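PDB 5KO5: purine nucleoside phosphorylase from Schistosoma mansoni, which probably catalyses the reversible phosphorolysis of purine nucleosides to the free base and ribose 1-phosphate, and here carries cytosine in its base pocket. Local coordinates for residues V5-S13 with P152-R160; I115-L126 with L212-T223. All blocks are in the same frame, centred on the assembly; numbering follows the deposited sequence.

Contact 1: V5-S13 with P152-R160; sequences VVANYENAS and PNQDEFGPR. With EDO (1,2-ethanediol), chain E.
The capped N-terminus of helix 9-23, where Asn8 holds the N-cap position, packs against the loop 152-160 through Tyr9 and Ala12 on one side and Gln154, Glu156 and Phe157 on the other. Tyr9 and Glu156 form a CH-pi contact: CG of Glu156 lies over one ring face, 4.0 Å from the centroid and 22° off the normal. A chi1 of -176° swings the Tyr9 ring out, CG opposite the backbone N, and presents that face to the loop, while the bend of Glu156 at chi2 folds its carboxylate back alongside CB of Tyr9, its plane only 18° from that of the ring. Phe157 turns the CE2 and CZ corner of its ring to the first turn of the helix. CE2 comes 3.6 Å from CA of Tyr9 and CZ meets CB of Ala12 at 3.9 Å; the Phe157 side chain also touches Arg103 of helix 95-108 and His232 of helix 224-232. Gln154 is bent at chi2, which brings OE1 against CB of Asn8 and NE2 to 3.5 Å from CG1 of Val6. The cap itself is a bond from Asn11 N to Asn8 OD1, nearly along the C=O axis, and Asn11 ND2 returns to a lone pair of Val6 O, tying the turn at Ala7 back to the helix it precedes. Polar bridging between the segments falls to one water, which accepts from Tyr9 N (2.9 Å) and donates to both Gln154 OE1 (2.7 Å) and Glu156 OE1 (2.6 Å).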
loop_
_atom_site.group_PDB
_atom_site.type_symbol
_atom_site.label_atom_id
_atom_site.label_comp_id
_atom_site.label_asym_id
_atom_site.label_seq_id
_atom_site.Cartn_x
_atom_site.Cartn_y
_atom_site.Cartn_z
ATOM N N VAL A 5 7.788 21.759 1.399
ATOM C CA VAL A 5 6.723 22.747 1.245
ATOM C C VAL A 5 5.357 22.072 1.288
ATOM O O VAL A 5 5.078 21.185 0.493
ATOM C CB VAL A 5 6.931 23.580 -0.048
ATOM C CG1 VAL A 5 5.665 24.294 -0.472
ATOM C CG2 VAL A 5 8.074 24.578 0.151
ATOM N N VAL A 6 4.520 22.485 2.233
ATOM C CA VAL A 6 3.166 21.959 2.345
ATOM C C VAL A 6 2.303 22.565 1.245
ATOM O O VAL A 6 2.448 23.744 0.900
ATOM C CB VAL A 6 2.604 22.263 3.745
ATOM C CG1 VAL A 6 1.187 21.721 3.892
ATOM C CG2 VAL A 6 3.508 21.643 4.795
ATOM N N ALA A 7 1.401 21.754 0.684
ATOM C CA ALA A 7 0.461 22.214 -0.343
ATOM C C ALA A 7 -0.730 22.943 0.294
ATOM O O ALA A 7 -1.897 22.558 0.167
ATOM C CB ALA A 7 0.009 21.037 -1.198
ATOM N N ASN A 8 -0.406 24.005 1.020
ATOM C CA ASN A 8 -1.423 24.744 1.749
ATOM C C ASN A 8 -1.871 25.980 0.970
ATOM O O ASN A 8 -1.360 26.301 -0.108
ATOM C CB ASN A 8 -0.974 25.057 3.185
ATOM C CG ASN A 8 0.226 25.978 3.248
ATOM O OD1 ASN A 8 0.557 26.670 2.285
ATOM N ND2 ASN A 8 0.889 25.995 4.398
ATOM N N TYR A 9 -2.834 26.685 1.560
ATOM C CA TYR A 9 -3.447 27.845 0.930
ATOM C C TYR A 9 -2.424 28.955 0.714
ATOM O O TYR A 9 -2.338 29.529 -0.380
ATOM C CB TYR A 9 -4.567 28.298 1.857
ATOM C CG TYR A 9 -5.446 29.426 1.406
ATOM C CD1 TYR A 9 -6.075 29.413 0.172
ATOM C CD2 TYR A 9 -5.712 30.471 2.267
ATOM C CE1 TYR A 9 -6.918 30.443 -0.204
ATOM C CE2 TYR A 9 -6.543 31.498 1.914
ATOM C CZ TYR A 9 -7.153 31.486 0.678
ATOM O OH TYR A 9 -7.988 32.520 0.341
ATOM N N GLU A 10 -1.617 29.247 1.735
ATOM C CA GLU A 10 -0.629 30.318 1.613
ATOM C C GLU A 10 0.403 30.005 0.530
ATOM O O GLU A 10 0.734 30.866 -0.295
ATOM C CB GLU A 10 0.060 30.552 2.958
ATOM C CG GLU A 10 1.263 31.484 2.863
ATOM C CD GLU A 10 1.969 31.687 4.193
ATOM O OE1 GLU A 10 2.730 32.672 4.321
ATOM O OE2 GLU A 10 1.766 30.863 5.108
ATOM N N ASN A 11 0.920 28.778 0.517
ATOM C CA ASN A 11 1.970 28.441 -0.438
ATOM C C ASN A 11 1.429 28.385 -1.859
ATOM O O ASN A 11 2.086 28.854 -2.795
ATOM C CB ASN A 11 2.614 27.112 -0.050
ATOM C CG ASN A 11 3.415 27.212 1.232
ATOM O OD1 ASN A 11 3.805 28.305 1.652
ATOM N ND2 ASN A 11 3.684 26.071 1.854
ATOM N N ALA A 12 0.249 27.791 -2.049
ATOM C CA ALA A 12 -0.343 27.776 -3.381
ATOM C C ALA A 12 -0.648 29.192 -3.856
ATOM O O ALA A 12 -0.501 29.495 -5.048
ATOM C CB ALA A 12 -1.605 26.911 -3.397
ATOM N N SER A 13 -1.058 30.079 -2.937
ATOM C CA SER A 13 -1.338 31.470 -3.300
ATOM C C SER A 13 -0.082 32.178 -3.787
ATOM O O SER A 13 -0.126 32.970 -4.731
ATOM C CB SER A 13 -1.913 32.229 -2.099
ATOM O OG SER A 13 -3.210 31.790 -1.731
ATOM N N PRO A 152 -2.371 16.258 7.031
ATOM C CA PRO A 152 -3.376 17.227 7.487
ATOM C C PRO A 152 -4.247 17.652 6.318
ATOM O O PRO A 152 -3.775 17.768 5.186
ATOM C CB PRO A 152 -2.532 18.400 7.990
ATOM C CG PRO A 152 -1.197 18.238 7.306
ATOM C CD PRO A 152 -0.993 16.753 7.193
ATOM N N ASN A 153 -5.535 17.856 6.583
ATOM C CA ASN A 153 -6.396 18.422 5.551
ATOM C C ASN A 153 -6.166 19.921 5.406
ATOM O O ASN A 153 -5.998 20.643 6.392
ATOM C CB ASN A 153 -7.873 18.186 5.857
ATOM C CG ASN A 153 -8.757 18.549 4.674
ATOM O OD1 ASN A 153 -8.589 17.995 3.592
ATOM N ND2 ASN A 153 -9.686 19.481 4.862
ATOM N N GLN A 154 -6.187 20.388 4.162
ATOM C CA GLN A 154 -6.118 21.817 3.862
ATOM C C GLN A 154 -7.553 22.288 3.626
ATOM O O GLN A 154 -8.101 22.179 2.524
ATOM C CB GLN A 154 -5.198 22.064 2.668
ATOM C CG GLN A 154 -3.792 21.501 2.871
ATOM C CD GLN A 154 -3.107 22.030 4.119
ATOM O OE1 GLN A 154 -3.389 23.132 4.587
ATOM N NE2 GLN A 154 -2.192 21.232 4.669
ATOM N N ASP A 155 -8.162 22.807 4.698
ATOM C CA ASP A 155 -9.601 23.070 4.714
ATOM C C ASP A 155 -10.029 24.082 3.658
ATOM O O ASP A 155 -11.164 24.023 3.163
ATOM C CB ASP A 155 -10.024 23.585 6.096
ATOM C CG ASP A 155 -9.787 22.564 7.206
ATOM O OD1 ASP A 155 -9.973 21.362 6.964
ATOM O OD2 ASP A 155 -9.428 22.972 8.334
ATOM N N GLU A 156 -9.151 25.026 3.302
ATOM C CA GLU A 156 -9.524 26.032 2.314
ATOM C C GLU A 156 -9.767 25.428 0.943
ATOM O O GLU A 156 -10.449 26.047 0.112
ATOM C CB GLU A 156 -8.437 27.099 2.201
ATOM C CG GLU A 156 -8.241 27.909 3.455
ATOM C CD GLU A 156 -7.224 27.308 4.392
ATOM O OE1 GLU A 156 -6.873 26.111 4.231
ATOM O OE2 GLU A 156 -6.769 28.040 5.291
ATOM N N PHE A 157 -9.220 24.244 0.680
ATOM C CA PHE A 157 -9.423 23.612 -0.613
ATOM C C PHE A 157 -10.578 22.627 -0.626
ATOM O O PHE A 157 -11.281 22.531 -1.635
ATOM C CB PHE A 157 -8.130 22.950 -1.101
ATOM C CG PHE A 157 -7.065 23.942 -1.441
ATOM C CD1 PHE A 157 -7.131 24.662 -2.624
ATOM C CD2 PHE A 157 -6.021 24.189 -0.567
ATOM C CE1 PHE A 157 -6.164 25.608 -2.934
ATOM C CE2 PHE A 157 -5.046 25.126 -0.879
ATOM C CZ PHE A 157 -5.125 25.835 -2.055
ATOM N N GLY A 158 -10.819 21.909 0.470
ATOM C CA GLY A 158 -11.826 20.879 0.443
ATOM C C GLY A 158 -11.967 20.174 1.767
ATOM O O GLY A 158 -11.292 20.493 2.746
ATOM N N PRO A 159 -12.847 19.179 1.798
ATOM C CA PRO A 159 -13.204 18.524 3.058
ATOM C C PRO A 159 -12.217 17.422 3.418
ATOM O O PRO A 159 -11.478 16.900 2.580
ATOM C CB PRO A 159 -14.571 17.906 2.733
ATOM C CG PRO A 159 -14.483 17.587 1.277
ATOM C CD PRO A 159 -13.668 18.709 0.668
ATOM N N ARG A 160 -12.251 17.049 4.700
ATOM C CA ARG A 160 -11.384 15.984 5.196
ATOM C C ARG A 160 -11.635 14.668 4.463
ATOM O O ARG A 160 -10.689 13.931 4.149
ATOM C CB ARG A 160 -11.599 15.836 6.707
ATOM C CG ARG A 160 -10.953 14.592 7.340
ATOM C CD ARG A 160 -9.426 14.719 7.544
ATOM N NE ARG A 160 -8.656 14.598 6.306
ATOM C CZ ARG A 160 -7.334 14.548 6.263
ATOM N NH1 ARG A 160 -6.700 14.456 5.104
ATOM N NH2 ARG A 160 -6.633 14.650 7.385
HETATM C C1 EDO E . -9.646 27.216 -2.866
HETATM O O1 EDO E . -10.462 26.056 -3.083
HETATM C C2 EDO E . -10.446 28.488 -3.111
HETATM O O2 EDO E . -10.597 28.719 -4.519
HETATM O O HOH W 1 -4.345 25.512 3.738
#

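Contact 2: I115-L126 with L212-T223; sequences ITNLAGGINRKL and LKLGCDVVGMST. With CYT (6-aminopyrimidin-2(1H)-one), chain B; EDO (1,2-ethanediol), chain C.
Strand 115-121 and the short strand 218-220 pair antiparallel but far from collinear, their axes 4.5 Å apart at closest and 130° between directions. Gly120 and Val219 form the hydrogen-bonded pair, with N to O distances of 2.8 Å from Gly120 to Val219 and 2.9 Å in return; Gly121 and Val218 are the non-hydrogen-bonded pair. Beyond them Asp217 O accepts from both Ile122 N and Asn123 N, which approach from the same face of its carbonyl plane. The Asn123 side chain lies beside that of Asp217, pointing the same way, and ND2 meets OD1 of Asp217 almost head-on at 2.8 Å; Asn123 OD1 closes an Asx turn with Lys125 N. CG2 of Ile122 packs on CB of Leu212, and the Leu126 side chain crosses that of Val218 at about a right angle, CD1 to CG1 3.6 Å. At the other end Asn117 ND2 donates to Thr223 OG1 at 2.8 Å, tilted 25° from the amide plane, while Asn117 OD1 is held by Ser241. Cytosine lies against the backbone of Ala119 and Gly120, with its O2 near Gly220 CA and Met221 CE. The strands build one wall of the cytosine pocket, probably the nucleobase site of this phosphorylase superfamily fold.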
loop_
_atom_site.group_PDB
_atom_site.type_symbol
_atom_site.label_atom_id
_atom_site.label_comp_id
_atom_site.label_asym_id
_atom_site.label_seq_id
_atom_site.Cartn_x
_atom_site.Cartn_y
_atom_site.Cartn_z
ATOM N N ILE A 115 -7.116 15.192 -18.527
ATOM C CA ILE A 115 -5.941 14.361 -18.282
ATOM C C ILE A 115 -5.892 13.235 -19.305
ATOM O O ILE A 115 -6.909 12.593 -19.584
ATOM C CB ILE A 115 -5.990 13.752 -16.867
ATOM C CG1 ILE A 115 -6.201 14.829 -15.804
ATOM C CG2 ILE A 115 -4.708 12.967 -16.584
ATOM C CD1 ILE A 115 -6.390 14.261 -14.398
ATOM N N THR A 116 -4.704 12.970 -19.848
ATOM C CA THR A 116 -4.486 11.763 -20.633
ATOM C C THR A 116 -3.354 10.954 -20.012
ATOM O O THR A 116 -2.515 11.482 -19.280
ATOM C CB THR A 116 -4.163 12.061 -22.112
ATOM O OG1 THR A 116 -2.970 12.857 -22.198
ATOM C CG2 THR A 116 -5.320 12.798 -22.781
ATOM N N ASN A 117 -3.355 9.653 -20.293
ATOM C CA ASN A 117 -2.295 8.777 -19.820
ATOM C C ASN A 117 -2.160 7.608 -20.788
ATOM O O ASN A 117 -3.018 7.384 -21.645
ATOM C CB ASN A 117 -2.535 8.304 -18.373
ATOM C CG ASN A 117 -3.776 7.436 -18.218
ATOM O OD1 ASN A 117 -3.900 6.381 -18.840
ATOM N ND2 ASN A 117 -4.690 7.867 -17.357
ATOM N N LEU A 118 -1.053 6.883 -20.657
ATOM C CA LEU A 118 -0.856 5.608 -21.336
ATOM C C LEU A 118 -1.088 4.500 -20.319
ATOM O O LEU A 118 -0.647 4.600 -19.168
ATOM C CB LEU A 118 0.565 5.496 -21.900
ATOM C CG LEU A 118 0.850 5.947 -23.336
ATOM C CD1 LEU A 118 0.075 5.120 -24.354
ATOM C CD2 LEU A 118 0.558 7.408 -23.517
ATOM N N ALA A 119 -1.806 3.455 -20.724
ATOM C CA ALA A 119 -2.188 2.431 -19.762
ATOM C C ALA A 119 -2.170 1.051 -20.402
ATOM O O ALA A 119 -2.204 0.910 -21.625
ATOM C CB ALA A 119 -3.594 2.709 -19.203
ATOM N N GLY A 120 -2.112 0.023 -19.556
ATOM C CA GLY A 120 -2.308 -1.341 -20.005
ATOM C C GLY A 120 -3.781 -1.722 -20.007
ATOM O O GLY A 120 -4.513 -1.416 -19.064
ATOM N N GLY A 121 -4.199 -2.404 -21.067
ATOM C CA GLY A 121 -5.564 -2.904 -21.131
ATOM C C GLY A 121 -5.697 -4.239 -20.410
ATOM O O GLY A 121 -4.878 -5.145 -20.600
ATOM N N ILE A 122 -6.728 -4.355 -19.581
ATOM C CA ILE A 122 -7.066 -5.589 -18.885
ATOM C C ILE A 122 -8.307 -6.235 -19.489
ATOM O O ILE A 122 -8.317 -7.430 -19.779
ATOM C CB ILE A 122 -7.262 -5.330 -17.374
ATOM C CG1 ILE A 122 -6.005 -4.727 -16.744
ATOM C CG2 ILE A 122 -7.659 -6.620 -16.666
ATOM C CD1 ILE A 122 -4.803 -5.679 -16.709
ATOM N N ASN A 123 -9.370 -5.446 -19.669
ATOM C CA ASN A 123 -10.589 -5.918 -20.315
ATOM C C ASN A 123 -10.270 -6.486 -21.691
ATOM O O ASN A 123 -9.495 -5.908 -22.457
ATOM C CB ASN A 123 -11.559 -4.739 -20.475
ATOM C CG ASN A 123 -12.963 -5.180 -20.887
ATOM O OD1 ASN A 123 -13.163 -5.764 -21.946
ATOM N ND2 ASN A 123 -13.939 -4.887 -20.036
ATOM N N ARG A 124 -10.899 -7.616 -22.014
ATOM C CA ARG A 124 -10.599 -8.287 -23.269
ATOM C C ARG A 124 -10.998 -7.484 -24.489
ATOM O O ARG A 124 -10.468 -7.736 -25.574
ATOM C CB ARG A 124 -11.297 -9.649 -23.324
ATOM C CG ARG A 124 -10.388 -10.786 -23.807
ATOM C CD ARG A 124 -9.324 -11.182 -22.798
ATOM N NE ARG A 124 -9.185 -10.275 -21.669
ATOM C CZ ARG A 124 -9.878 -10.350 -20.541
ATOM N NH1 ARG A 124 -10.753 -11.334 -20.342
ATOM N NH2 ARG A 124 -9.672 -9.426 -19.622
ATOM N N LYS A 125 -11.931 -6.547 -24.349
ATOM C CA LYS A 125 -12.375 -5.791 -25.510
ATOM C C LYS A 125 -11.348 -4.765 -25.969
ATOM O O LYS A 125 -11.516 -4.181 -27.043
ATOM C CB LYS A 125 -13.701 -5.102 -25.201
ATOM C CG LYS A 125 -14.853 -6.061 -24.964
ATOM C CD LYS A 125 -16.097 -5.294 -24.560
ATOM C CE LYS A 125 -17.299 -6.206 -24.426
ATOM N NZ LYS A 125 -18.526 -5.431 -24.090
ATOM N N LEU A 126 -10.282 -4.552 -25.204
ATOM C CA LEU A 126 -9.366 -3.441 -25.429
ATOM C C LEU A 126 -8.162 -3.880 -26.254
ATOM O O LEU A 126 -7.475 -4.848 -25.906
ATOM C CB LEU A 126 -8.905 -2.861 -24.092
ATOM C CG LEU A 126 -10.023 -2.255 -23.236
ATOM C CD1 LEU A 126 -9.494 -1.783 -21.874
ATOM C CD2 LEU A 126 -10.724 -1.114 -23.977
ATOM N N LEU A 212 -8.064 -8.396 -13.651
ATOM C CA LEU A 212 -9.186 -8.915 -14.420
ATOM C C LEU A 212 -10.283 -9.433 -13.495
ATOM O O LEU A 212 -11.459 -9.079 -13.648
ATOM C CB LEU A 212 -8.692 -10.010 -15.358
ATOM C CG LEU A 212 -9.795 -10.692 -16.152
ATOM C CD1 LEU A 212 -10.673 -9.619 -16.761
ATOM C CD2 LEU A 212 -9.180 -11.573 -17.214
ATOM N N LYS A 213 -9.912 -10.257 -12.511
ATOM C CA LYS A 213 -10.901 -10.802 -11.584
ATOM C C LYS A 213 -11.579 -9.711 -10.764
ATOM O O LYS A 213 -12.717 -9.895 -10.312
ATOM C CB LYS A 213 -10.230 -11.809 -10.649
ATOM C CG LYS A 213 -9.704 -13.028 -11.374
ATOM C CD LYS A 213 -8.832 -13.902 -10.496
ATOM C CE LYS A 213 -8.289 -15.059 -11.315
ATOM N NZ LYS A 213 -7.114 -15.691 -10.684
ATOM N N LEU A 214 -10.915 -8.581 -10.562
ATOM C CA LEU A 214 -11.421 -7.517 -9.705
ATOM C C LEU A 214 -12.213 -6.456 -10.461
ATOM O O LEU A 214 -12.521 -5.407 -9.882
ATOM C CB LEU A 214 -10.281 -6.876 -8.916
ATOM C CG LEU A 214 -9.642 -7.862 -7.948
ATOM C CD1 LEU A 214 -8.583 -7.178 -7.115
ATOM C CD2 LEU A 214 -10.730 -8.477 -7.076
ATOM N N GLY A 215 -12.549 -6.709 -11.729
ATOM C CA GLY A 215 -13.348 -5.808 -12.531
ATOM C C GLY A 215 -12.578 -4.749 -13.297
ATOM O O GLY A 215 -13.148 -4.129 -14.205
ATOM N N CYS A 216 -11.301 -4.544 -12.976
ATOM C CA CYS A 216 -10.531 -3.459 -13.576
ATOM C C CYS A 216 -10.449 -3.603 -15.089
ATOM O O CYS A 216 -10.224 -4.693 -15.619
ATOM C CB CYS A 216 -9.108 -3.447 -13.024
ATOM S SG CYS A 216 -8.980 -3.276 -11.247
ATOM N N ASP A 217 -10.604 -2.483 -15.786
ATOM C CA ASP A 217 -10.509 -2.473 -17.239
ATOM C C ASP A 217 -9.145 -2.059 -17.761
ATOM O O ASP A 217 -8.734 -2.556 -18.814
ATOM C CB ASP A 217 -11.582 -1.554 -17.829
ATOM C CG ASP A 217 -12.982 -2.010 -17.456
ATOM O OD1 ASP A 217 -13.353 -3.121 -17.887
ATOM O OD2 ASP A 217 -13.699 -1.299 -16.727
ATOM N N VAL A 218 -8.452 -1.144 -17.076
ATOM C CA VAL A 218 -7.143 -0.643 -17.485
ATOM C C VAL A 218 -6.298 -0.470 -16.228
ATOM O O VAL A 218 -6.824 -0.376 -15.118
ATOM C CB VAL A 218 -7.203 0.684 -18.285
ATOM C CG1 VAL A 218 -8.208 0.596 -19.424
ATOM C CG2 VAL A 218 -7.551 1.840 -17.388
ATOM N N VAL A 219 -4.976 -0.447 -16.405
ATOM C CA VAL A 219 -4.053 -0.245 -15.287
ATOM C C VAL A 219 -2.966 0.739 -15.705
ATOM O O VAL A 219 -2.470 0.697 -16.839
ATOM C CB VAL A 219 -3.468 -1.582 -14.771
ATOM C CG1 VAL A 219 -2.682 -2.314 -15.862
ATOM C CG2 VAL A 219 -2.591 -1.363 -13.538
ATOM N N GLY A 220 -2.601 1.643 -14.798
ATOM C CA GLY A 220 -1.505 2.546 -15.087
ATOM C C GLY A 220 -0.978 3.140 -13.803
ATOM O O GLY A 220 -1.457 2.826 -12.712
ATOM N N MET A 221 -0.002 4.038 -13.955
ATOM C CA MET A 221 0.818 4.506 -12.841
ATOM C C MET A 221 0.612 5.985 -12.524
ATOM O O MET A 221 1.472 6.608 -11.890
ATOM C CB MET A 221 2.299 4.234 -13.101
ATOM C CG MET A 221 2.627 2.807 -13.466
ATOM S SD MET A 221 4.372 2.664 -13.886
ATOM C CE MET A 221 4.375 1.012 -14.585
ATOM N N SER A 222 -0.505 6.563 -12.936
ATOM C CA SER A 222 -0.663 7.999 -12.771
ATOM C C SER A 222 -2.135 8.301 -12.555
ATOM O O SER A 222 -2.931 7.406 -12.253
ATOM C CB SER A 222 -0.126 8.736 -14.009
ATOM O OG SER A 222 -0.970 8.499 -15.117
ATOM N N THR A 223 -2.475 9.581 -12.706
ATOM C CA THR A 223 -3.832 10.071 -12.938
ATOM C C THR A 223 -4.677 10.126 -11.672
ATOM O O THR A 223 -5.204 11.186 -11.334
ATOM C CB THR A 223 -4.505 9.280 -14.055
ATOM O OG1 THR A 223 -3.742 9.475 -15.257
ATOM C CG2 THR A 223 -5.930 9.774 -14.285
HETATM N N3 CYT B . 1.123 -0.263 -18.055
HETATM C C4 CYT B . 1.140 -0.477 -19.372
HETATM N N1 CYT B . 1.465 2.054 -18.458
HETATM C C2 CYT B . 1.296 0.990 -17.564
HETATM O O2 CYT B . 1.327 1.202 -16.347
HETATM N N4 CYT B . 0.977 -1.735 -19.795
HETATM C C5 CYT B . 1.301 0.597 -20.301
HETATM C C6 CYT B . 1.465 1.830 -19.801
HETATM C C1 EDO C . 0.786 7.453 -17.356
HETATM O O1 EDO C . 1.493 6.999 -16.195
HETATM C C2 EDO C . 1.478 8.636 -17.997
HETATM O O2 EDO C . 1.258 8.569 -19.403
HETATM O O HOH W 2 -1.484 5.593 -16.778
HETATM O O HOH W 3 1.380 4.486 -16.589
#

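Contact 1 and contact 2 sit on opposite sides of the chain's centre, with centres about 31 Å apart and nearest atoms about 15 Å apart, so they do not touch. Their segments alternate along the chain: 5-13, 115-126, 152-160, then 212-223. Contact 2 is built around two strands of the central sheet and holds six residues of the cytosine pocket; Glu203 and Asn245, among the other pocket residues, hydrogen-bond the ligand. Contact 1 is peripheral, about 20 Å from the chain centre, and joins the N-terminus to a loop. Both touch the second subunit: Arg160 forms a salt bridge with its Glu91, and Leu214 packs on its Met210.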